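Long-range contacts in xylose isomerase-like TIM barrel domain-containing protein (Thermus thermophilus, PDB 3AYT), which binds a cluster of zinc ions in a TIM barrel and probably acts as a phosphodiesterase of the AP endonuclease type: residues V3-P8 and L222-D227; N189-V194 and R203-H208. All coordinates share one frame; numbering follows the deposited sequence.

Interaction 1. Residues V3-P8 and L222-D227; sequences VRLAFP and LEVRED. With ZN (zinc ion), chain F.
Val3 and Leu222 meet through their branched ends: CG1 of Val3 lies 3.8 Å from CG of Leu222 and touches its CD1 as well, the two side chains crossing obliquely. With CG1 of Val3 anti to the backbone N (chi1 -170°), the methyl is carried over to the leucine. Two residues further along each segment, CD1 of Leu5 lies 4.1 Å from CG2 of Val224, and here the side chains cross at about a right angle.

The backbones are joined by a parallel bridge of two bonds, Leu222 N to Arg4 O at 2.7 Å and Ala6 N to Leu222 O at 3.0 Å, so that both polar groups of Leu222 are taken up by the facing strand. Past the bridge the chains part, and a water bridges the gap by donating to Ala6 O and Val224 O. Ala6 points its methyl toward Glu223, CB to CG 3.9 Å, while OE2 of Glu223, the carboxylate oxygen farther from Ala6, binds zinc at 2.4 Å. Glu136, Asp162 and His187 share this metal.

Such pairing of the first strand with the eighth is what closes a TIM barrel. Outside the seam, Val3 and Leu222 both pack on helix 229-239, Leu5 and Phe7 rest on helix 12-22, and strand 3-8 bonds to strand 25-29 along its other edge.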
ATOM      1  N   VAL A   3       9.731  -6.404   8.392  1.00 23.36           N
ATOM      2  CA  VAL A   3       9.010  -5.228   8.871  1.00 22.45           C
ATOM      3  C   VAL A   3       9.625  -3.980   8.253  1.00 21.85           C
ATOM      4  O   VAL A   3      10.844  -3.784   8.296  1.00 21.79           O
ATOM      5  CB  VAL A   3       9.006  -5.106  10.414  1.00 22.84           C
ATOM      6  CG1 VAL A   3       8.037  -4.023  10.859  1.00 21.98           C
ATOM      7  CG2 VAL A   3       8.642  -6.440  11.068  1.00 23.30           C
ATOM      8  N   ARG A   4       8.765  -3.151   7.669  1.00 20.82           N
ATOM      9  CA  ARG A   4       9.186  -1.964   6.944  1.00 19.99           C
ATOM     10  C   ARG A   4       8.525  -0.722   7.516  1.00 19.54           C
ATOM     11  O   ARG A   4       7.444  -0.803   8.101  1.00 19.31           O
ATOM     12  CB  ARG A   4       8.856  -2.111   5.458  1.00 19.47           C
ATOM     13  CG  ARG A   4       9.313  -3.429   4.888  1.00 19.11           C
ATOM     14  CD  ARG A   4       9.223  -3.469   3.384  1.00 18.15           C
ATOM     15  NE  ARG A   4       9.604  -4.788   2.905  1.00 16.30           N
ATOM     16  CZ  ARG A   4       9.644  -5.146   1.629  1.00 15.06           C
ATOM     17  NH1 ARG A   4       9.326  -4.273   0.679  1.00 16.00           N
ATOM     18  NH2 ARG A   4      10.002  -6.384   1.301  1.00 15.04           N
ATOM     19  N   LEU A   5       9.189   0.422   7.360  1.00 19.18           N
ATOM     20  CA  LEU A   5       8.608   1.696   7.750  1.00 18.89           C
ATOM     21  C   LEU A   5       8.154   2.464   6.506  1.00 18.47           C
ATOM     22  O   LEU A   5       8.911   2.603   5.537  1.00 18.16           O
ATOM     23  CB  LEU A   5       9.601   2.526   8.576  1.00 19.08           C
ATOM     24  CG  LEU A   5       9.166   3.921   9.045  1.00 20.01           C
ATOM     25  CD1 LEU A   5       7.964   3.867  10.002  1.00 20.36           C
ATOM     26  CD2 LEU A   5      10.329   4.675   9.688  1.00 20.28           C
ATOM     27  N   ALA A   6       6.907   2.927   6.531  1.00 18.06           N
ATOM     28  CA  ALA A   6       6.397   3.806   5.486  1.00 17.84           C
ATOM     29  C   ALA A   6       6.859   5.237   5.735  1.00 17.42           C
ATOM     30  O   ALA A   6       6.843   5.722   6.864  1.00 17.35           O
ATOM     31  CB  ALA A   6       4.875   3.746   5.408  1.00 18.02           C
ATOM     32  N   PHE A   7       7.286   5.898   4.669  1.00 17.29           N
ATOM     33  CA  PHE A   7       7.627   7.315   4.716  1.00 17.08           C
ATOM     34  C   PHE A   7       7.615   7.896   3.310  1.00 17.09           C
ATOM     35  O   PHE A   7       7.875   7.172   2.343  1.00 17.01           O
ATOM     36  CB  PHE A   7       8.990   7.558   5.391  1.00 17.19           C
ATOM     37  CG  PHE A   7      10.140   6.831   4.746  1.00 17.49           C
ATOM     38  CD1 PHE A   7      10.492   5.550   5.170  1.00 17.57           C
ATOM     39  CD2 PHE A   7      10.893   7.439   3.742  1.00 17.47           C
ATOM     40  CE1 PHE A   7      11.562   4.873   4.586  1.00 17.95           C
ATOM     41  CE2 PHE A   7      11.965   6.770   3.149  1.00 18.58           C
ATOM     42  CZ  PHE A   7      12.297   5.479   3.575  1.00 18.69           C
ATOM     43  N   PRO A   8       7.309   9.201   3.191  1.00 16.96           N
ATOM     44  CA  PRO A   8       7.424   9.853   1.897  1.00 17.12           C
ATOM     45  C   PRO A   8       8.888  10.085   1.530  1.00 17.11           C
ATOM     46  O   PRO A   8       9.735  10.288   2.408  1.00 17.26           O
ATOM     47  CB  PRO A   8       6.714  11.201   2.100  1.00 17.18           C
ATOM     48  CG  PRO A   8       6.116  11.172   3.478  1.00 17.24           C
ATOM     49  CD  PRO A   8       6.853  10.127   4.244  1.00 17.18           C
ATOM     50  N   LEU A 222       4.752  -0.694   8.529  1.00 20.22           N
ATOM     51  CA  LEU A 222       4.263   0.167   9.586  1.00 20.64           C
ATOM     52  C   LEU A 222       3.913   1.530   9.003  1.00 21.33           C
ATOM     53  O   LEU A 222       4.793   2.315   8.630  1.00 21.24           O
ATOM     54  CB  LEU A 222       5.297   0.290  10.708  1.00 20.58           C
ATOM     55  CG  LEU A 222       5.771  -1.012  11.375  1.00 20.33           C
ATOM     56  CD1 LEU A 222       6.889  -0.714  12.352  1.00 21.40           C
ATOM     57  CD2 LEU A 222       4.632  -1.740  12.083  1.00 19.61           C
ATOM     58  N   GLU A 223       2.615   1.784   8.898  1.00 22.24           N
ATOM     59  CA  GLU A 223       2.114   3.045   8.378  1.00 23.48           C
ATOM     60  C   GLU A 223       1.718   3.924   9.546  1.00 24.35           C
ATOM     61  O   GLU A 223       0.535   4.173   9.802  1.00 23.89           O
ATOM     62  CB  GLU A 223       0.953   2.804   7.418  1.00 23.53           C
ATOM     63  CG  GLU A 223       1.419   2.198   6.114  1.00 23.76           C
ATOM     64  CD  GLU A 223       0.567   2.618   4.960  1.00 25.58           C
ATOM     65  OE1 GLU A 223       1.129   2.851   3.873  1.00 24.07           O
ATOM     66  OE2 GLU A 223      -0.667   2.723   5.142  1.00 27.74           O
ATOM     67  N   VAL A 224       2.748   4.378  10.253  1.00 25.98           N
ATOM     68  CA  VAL A 224       2.591   5.056  11.532  1.00 27.79           C
ATOM     69  C   VAL A 224       3.254   6.427  11.470  1.00 29.20           C
ATOM     70  O   VAL A 224       4.355   6.570  10.934  1.00 29.28           O
ATOM     71  CB  VAL A 224       3.171   4.211  12.702  1.00 27.62           C
ATOM     72  CG1 VAL A 224       2.389   2.903  12.869  1.00 27.54           C
ATOM     73  CG2 VAL A 224       4.663   3.919  12.503  1.00 27.67           C
ATOM     74  N   ARG A 225       2.574   7.432  12.006  1.00 31.16           N
ATOM     75  CA  ARG A 225       3.078   8.803  11.947  1.00 33.18           C
ATOM     76  C   ARG A 225       3.646   9.241  13.299  1.00 33.83           C
ATOM     77  O   ARG A 225       3.478  10.380  13.728  1.00 34.31           O
ATOM     78  CB  ARG A 225       2.000   9.754  11.417  1.00 33.33           C
ATOM     79  CG  ARG A 225       1.310   9.205  10.169  1.00 35.51           C
ATOM     80  CD  ARG A 225       1.161  10.210   9.045  1.00 38.40           C
ATOM     81  NE  ARG A 225       1.038   9.512   7.761  1.00 40.62           N
ATOM     82  CZ  ARG A 225       0.775  10.099   6.596  1.00 41.37           C
ATOM     83  NH1 ARG A 225       0.592  11.413   6.529  1.00 42.05           N
ATOM     84  NH2 ARG A 225       0.690   9.367   5.492  1.00 41.07           N
ATOM     85  N   GLU A 226       4.318   8.299  13.953  1.00 34.78           N
ATOM     86  CA  GLU A 226       5.030   8.516  15.209  1.00 35.63           C
ATOM     87  C   GLU A 226       6.164   7.500  15.215  1.00 36.04           C
ATOM     88  O   GLU A 226       6.219   6.644  14.330  1.00 36.12           O
ATOM     89  CB  GLU A 226       4.098   8.309  16.408  1.00 35.90           C
ATOM     90  CG  GLU A 226       3.435   6.925  16.477  1.00 36.86           C
ATOM     91  CD  GLU A 226       2.042   6.954  17.100  1.00 38.42           C
ATOM     92  OE1 GLU A 226       1.271   7.902  16.819  1.00 39.36           O
ATOM     93  OE2 GLU A 226       1.708   6.021  17.860  1.00 37.81           O
ATOM     94  N   ASP A 227       7.062   7.576  16.194  1.00 36.44           N
ATOM     95  CA  ASP A 227       8.171   6.621  16.254  1.00 37.00           C
ATOM     96  C   ASP A 227       7.662   5.177  16.241  1.00 36.88           C
ATOM     97  O   ASP A 227       6.893   4.780  17.114  1.00 36.84           O
ATOM     98  CB  ASP A 227       9.074   6.855  17.470  1.00 37.13           C
ATOM     99  CG  ASP A 227      10.307   5.965  17.450  1.00 38.36           C
ATOM    100  OD1 ASP A 227      11.171   6.159  16.562  1.00 39.86           O
ATOM    101  OD2 ASP A 227      10.407   5.066  18.311  1.00 39.29           O
TER
HETATM  102 ZN    ZN F 256      -2.477   1.831   3.804  1.00 89.11          ZN
HETATM  103  O   HOH W   1       4.619   6.120   8.193  1.00 31.77           O
HETATM  104  O   HOH W   2      -0.874   3.302   2.519  1.00 20.30           O

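Interaction 2. Residues N189-V194 and R203-H208; sequences NDTDGV and RGVLGH
Asp190 turns its carboxylate into the bend of 203-208, where backbone N-H groups receive it. OD1 takes the N-H of Leu206 at 3.0 Å through its syn lone pair, and also accepts from Thr191 N in its own segment, at 2.9 Å, on the anti side and 20° out of the carboxylate plane. OD2 draws a weak bond from Gly204 N. In place of Asp190 an alanine removes the acceptor of Leu206 N, Thr191 N and Gly204 N, and would probably leave the 203-208 bend freer to move. His208 presents its ring edge to the other segment, NE2 giving a weak bond (124° at the hydrogen) to Asn189 O.

Between the backbones, Val205 N reaches Thr191 O at 2.9 Å, lying nearly along the C=O axis. With no side chain on Gly204, the same oxygen can come within 3.3 Å of Gly204 CA, a C-H...O contact.

All this lies in the long loop between strands 185-188 and 219-222, the last two strands of the TIM barrel; its start, at Asn189, packs near the zinc ligand His198. Within that loop Thr191 OG1 accepts from Gly193 N, an ST turn, and Asp192 OD1 accepts from Val194 N, an Asx turn. Thr191 OG1 is also bonded to Tyr195 O.

One apolar pair joins the segments: CG2 of Thr191, placed between backbone N and carbonyl carbon, meets CG of Leu206 at 3.7 Å. Val205 instead packs a methyl on backbone polar atoms, CG2 lying 3.4 Å from Thr191 O and touching Gly193 N. Helix 163-169 flanks this side, with Val168 against Thr191 and Arg167 against Val205 and Leu206.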
ATOM      1  N   ASN A 189      -1.250  -0.320  11.292  1.00 18.86           N
ATOM      2  CA  ASN A 189      -1.383   0.764  12.243  1.00 19.72           C
ATOM      3  C   ASN A 189      -2.689   0.554  12.996  1.00 20.55           C
ATOM      4  O   ASN A 189      -3.404  -0.434  12.764  1.00 20.92           O
ATOM      5  CB  ASN A 189      -1.361   2.141  11.542  1.00 19.58           C
ATOM      6  CG  ASN A 189      -2.415   2.274  10.466  1.00 18.44           C
ATOM      7  OD1 ASN A 189      -3.556   1.859  10.646  1.00 18.65           O
ATOM      8  ND2 ASN A 189      -2.043   2.880   9.343  1.00 18.91           N
ATOM      9  N   ASP A 190      -3.014   1.479  13.885  1.00 21.17           N
ATOM     10  CA  ASP A 190      -4.270   1.396  14.598  1.00 22.00           C
ATOM     11  C   ASP A 190      -5.040   2.693  14.470  1.00 22.34           C
ATOM     12  O   ASP A 190      -4.471   3.739  14.127  1.00 22.91           O
ATOM     13  CB  ASP A 190      -4.051   1.014  16.065  1.00 22.04           C
ATOM     14  CG  ASP A 190      -5.103   0.031  16.577  1.00 22.59           C
ATOM     15  OD1 ASP A 190      -6.226   0.006  16.018  1.00 21.50           O
ATOM     16  OD2 ASP A 190      -4.797  -0.718  17.536  1.00 22.70           O
ATOM     17  N   THR A 191      -6.338   2.596  14.740  1.00 22.60           N
ATOM     18  CA  THR A 191      -7.296   3.678  14.599  1.00 23.12           C
ATOM     19  C   THR A 191      -8.227   3.695  15.809  1.00 23.88           C
ATOM     20  O   THR A 191      -8.333   2.701  16.525  1.00 24.00           O
ATOM     21  CB  THR A 191      -8.147   3.523  13.302  1.00 22.92           C
ATOM     22  OG1 THR A 191      -9.274   4.405  13.349  1.00 22.20           O
ATOM     23  CG2 THR A 191      -8.659   2.105  13.137  1.00 23.13           C
ATOM     24  N   ASP A 192      -8.892   4.826  16.028  1.00 24.53           N
ATOM     25  CA  ASP A 192      -9.939   4.939  17.046  1.00 25.14           C
ATOM     26  C   ASP A 192     -11.280   4.453  16.497  1.00 24.80           C
ATOM     27  O   ASP A 192     -12.305   4.542  17.171  1.00 24.98           O
ATOM     28  CB  ASP A 192     -10.061   6.389  17.532  1.00 25.79           C
ATOM     29  CG  ASP A 192     -10.212   7.387  16.384  1.00 27.53           C
ATOM     30  OD1 ASP A 192     -10.375   6.956  15.216  1.00 28.63           O
ATOM     31  OD2 ASP A 192     -10.162   8.609  16.652  1.00 29.60           O
ATOM     32  N   GLY A 193     -11.264   3.955  15.260  1.00 24.41           N
ATOM     33  CA  GLY A 193     -12.463   3.448  14.599  1.00 23.80           C
ATOM     34  C   GLY A 193     -13.291   4.550  13.977  1.00 23.68           C
ATOM     35  O   GLY A 193     -14.411   4.315  13.532  1.00 23.32           O
ATOM     36  N   VAL A 194     -12.731   5.757  13.944  1.00 23.66           N
ATOM     37  CA  VAL A 194     -13.413   6.919  13.385  1.00 23.84           C
ATOM     38  C   VAL A 194     -12.578   7.527  12.262  1.00 23.66           C
ATOM     39  O   VAL A 194     -13.086   7.796  11.179  1.00 23.86           O
ATOM     40  CB  VAL A 194     -13.664   8.012  14.464  1.00 23.97           C
ATOM     41  CG1 VAL A 194     -14.521   9.151  13.884  1.00 24.77           C
ATOM     42  CG2 VAL A 194     -14.331   7.412  15.700  1.00 24.02           C
ATOM     43  N   ARG A 203      -2.604   0.700  20.251  1.00 29.49           N
ATOM     44  CA  ARG A 203      -3.138   1.961  20.776  1.00 29.35           C
ATOM     45  C   ARG A 203      -4.607   2.223  20.453  1.00 29.09           C
ATOM     46  O   ARG A 203      -5.229   3.093  21.061  1.00 29.28           O
ATOM     47  CB  ARG A 203      -2.277   3.144  20.298  1.00 29.63           C
ATOM     48  CG  ARG A 203      -0.803   3.029  20.678  1.00 30.83           C
ATOM     49  CD  ARG A 203       0.009   4.282  20.334  1.00 32.86           C
ATOM     50  NE  ARG A 203      -0.418   5.453  21.099  1.00 33.55           N
ATOM     51  CZ  ARG A 203      -0.683   6.648  20.575  1.00 34.73           C
ATOM     52  NH1 ARG A 203      -0.541   6.863  19.271  1.00 35.20           N
ATOM     53  NH2 ARG A 203      -1.073   7.642  21.362  1.00 35.15           N
ATOM     54  N   GLY A 204      -5.169   1.474  19.507  1.00 28.63           N
ATOM     55  CA  GLY A 204      -6.542   1.711  19.070  1.00 27.92           C
ATOM     56  C   GLY A 204      -7.450   0.501  19.198  1.00 27.78           C
ATOM     57  O   GLY A 204      -7.293  -0.302  20.119  1.00 27.93           O
ATOM     58  N   VAL A 205      -8.381   0.369  18.253  1.00 27.14           N
ATOM     59  CA  VAL A 205      -9.499  -0.585  18.348  1.00 26.56           C
ATOM     60  C   VAL A 205      -9.428  -1.815  17.423  1.00 26.12           C
ATOM     61  O   VAL A 205     -10.358  -2.632  17.421  1.00 26.24           O
ATOM     62  CB  VAL A 205     -10.869   0.116  18.078  1.00 26.63           C
ATOM     63  CG1 VAL A 205     -11.073   1.312  19.000  1.00 26.80           C
ATOM     64  CG2 VAL A 205     -10.998   0.535  16.614  1.00 26.59           C
ATOM     65  N   LEU A 206      -8.360  -1.954  16.639  1.00 25.28           N
ATOM     66  CA  LEU A 206      -8.313  -3.017  15.616  1.00 24.64           C
ATOM     67  C   LEU A 206      -7.998  -4.420  16.148  1.00 24.52           C
ATOM     68  O   LEU A 206      -8.251  -5.407  15.463  1.00 24.08           O
ATOM     69  CB  LEU A 206      -7.369  -2.661  14.458  1.00 24.29           C
ATOM     70  CG  LEU A 206      -7.809  -1.511  13.546  1.00 24.00           C
ATOM     71  CD1 LEU A 206      -6.788  -1.274  12.434  1.00 22.69           C
ATOM     72  CD2 LEU A 206      -9.202  -1.752  12.975  1.00 24.00           C
ATOM     73  N   GLY A 207      -7.421  -4.490  17.349  1.00 24.59           N
ATOM     74  CA  GLY A 207      -7.149  -5.767  18.022  1.00 24.30           C
ATOM     75  C   GLY A 207      -6.387  -6.745  17.152  1.00 24.25           C
ATOM     76  O   GLY A 207      -6.892  -7.825  16.835  1.00 24.34           O
ATOM     77  N   HIS A 208      -5.170  -6.357  16.771  1.00 23.61           N
ATOM     78  CA  HIS A 208      -4.352  -7.125  15.844  1.00 23.26           C
ATOM     79  C   HIS A 208      -4.011  -8.516  16.381  1.00 23.38           C
ATOM     80  O   HIS A 208      -3.834  -9.456  15.607  1.00 23.07           O
ATOM     81  CB  HIS A 208      -3.076  -6.357  15.490  1.00 23.05           C
ATOM     82  CG  HIS A 208      -3.331  -5.053  14.797  1.00 22.76           C
ATOM     83  ND1 HIS A 208      -3.167  -4.888  13.437  1.00 23.33           N
ATOM     84  CD2 HIS A 208      -3.754  -3.858  15.273  1.00 21.58           C
ATOM     85  CE1 HIS A 208      -3.468  -3.644  13.108  1.00 20.89           C
ATOM     86  NE2 HIS A 208      -3.825  -2.997  14.204  1.00 22.07           N
TER

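In the fold
From the N terminus, strand 3-8 opens the barrel, and the chain passes through the six strands that follow, up to 185-188, before interaction 2 forms. That contact closes a short loop, with eight residues between its segments, on the way from strand 185-188 to strand 219-222. Interaction 1 then closes a far larger one, bringing the first strand against the last after 213 intervening residues, so the small loop lies wholly within the large one. The two contacts also touch: a salt bridge joins Glu226 to Arg203, and Asn189 ND2 probably bonds to Glu223 O. The seam of the barrel, the zinc ligand Glu223 and the 189-208 loop are thereby linked.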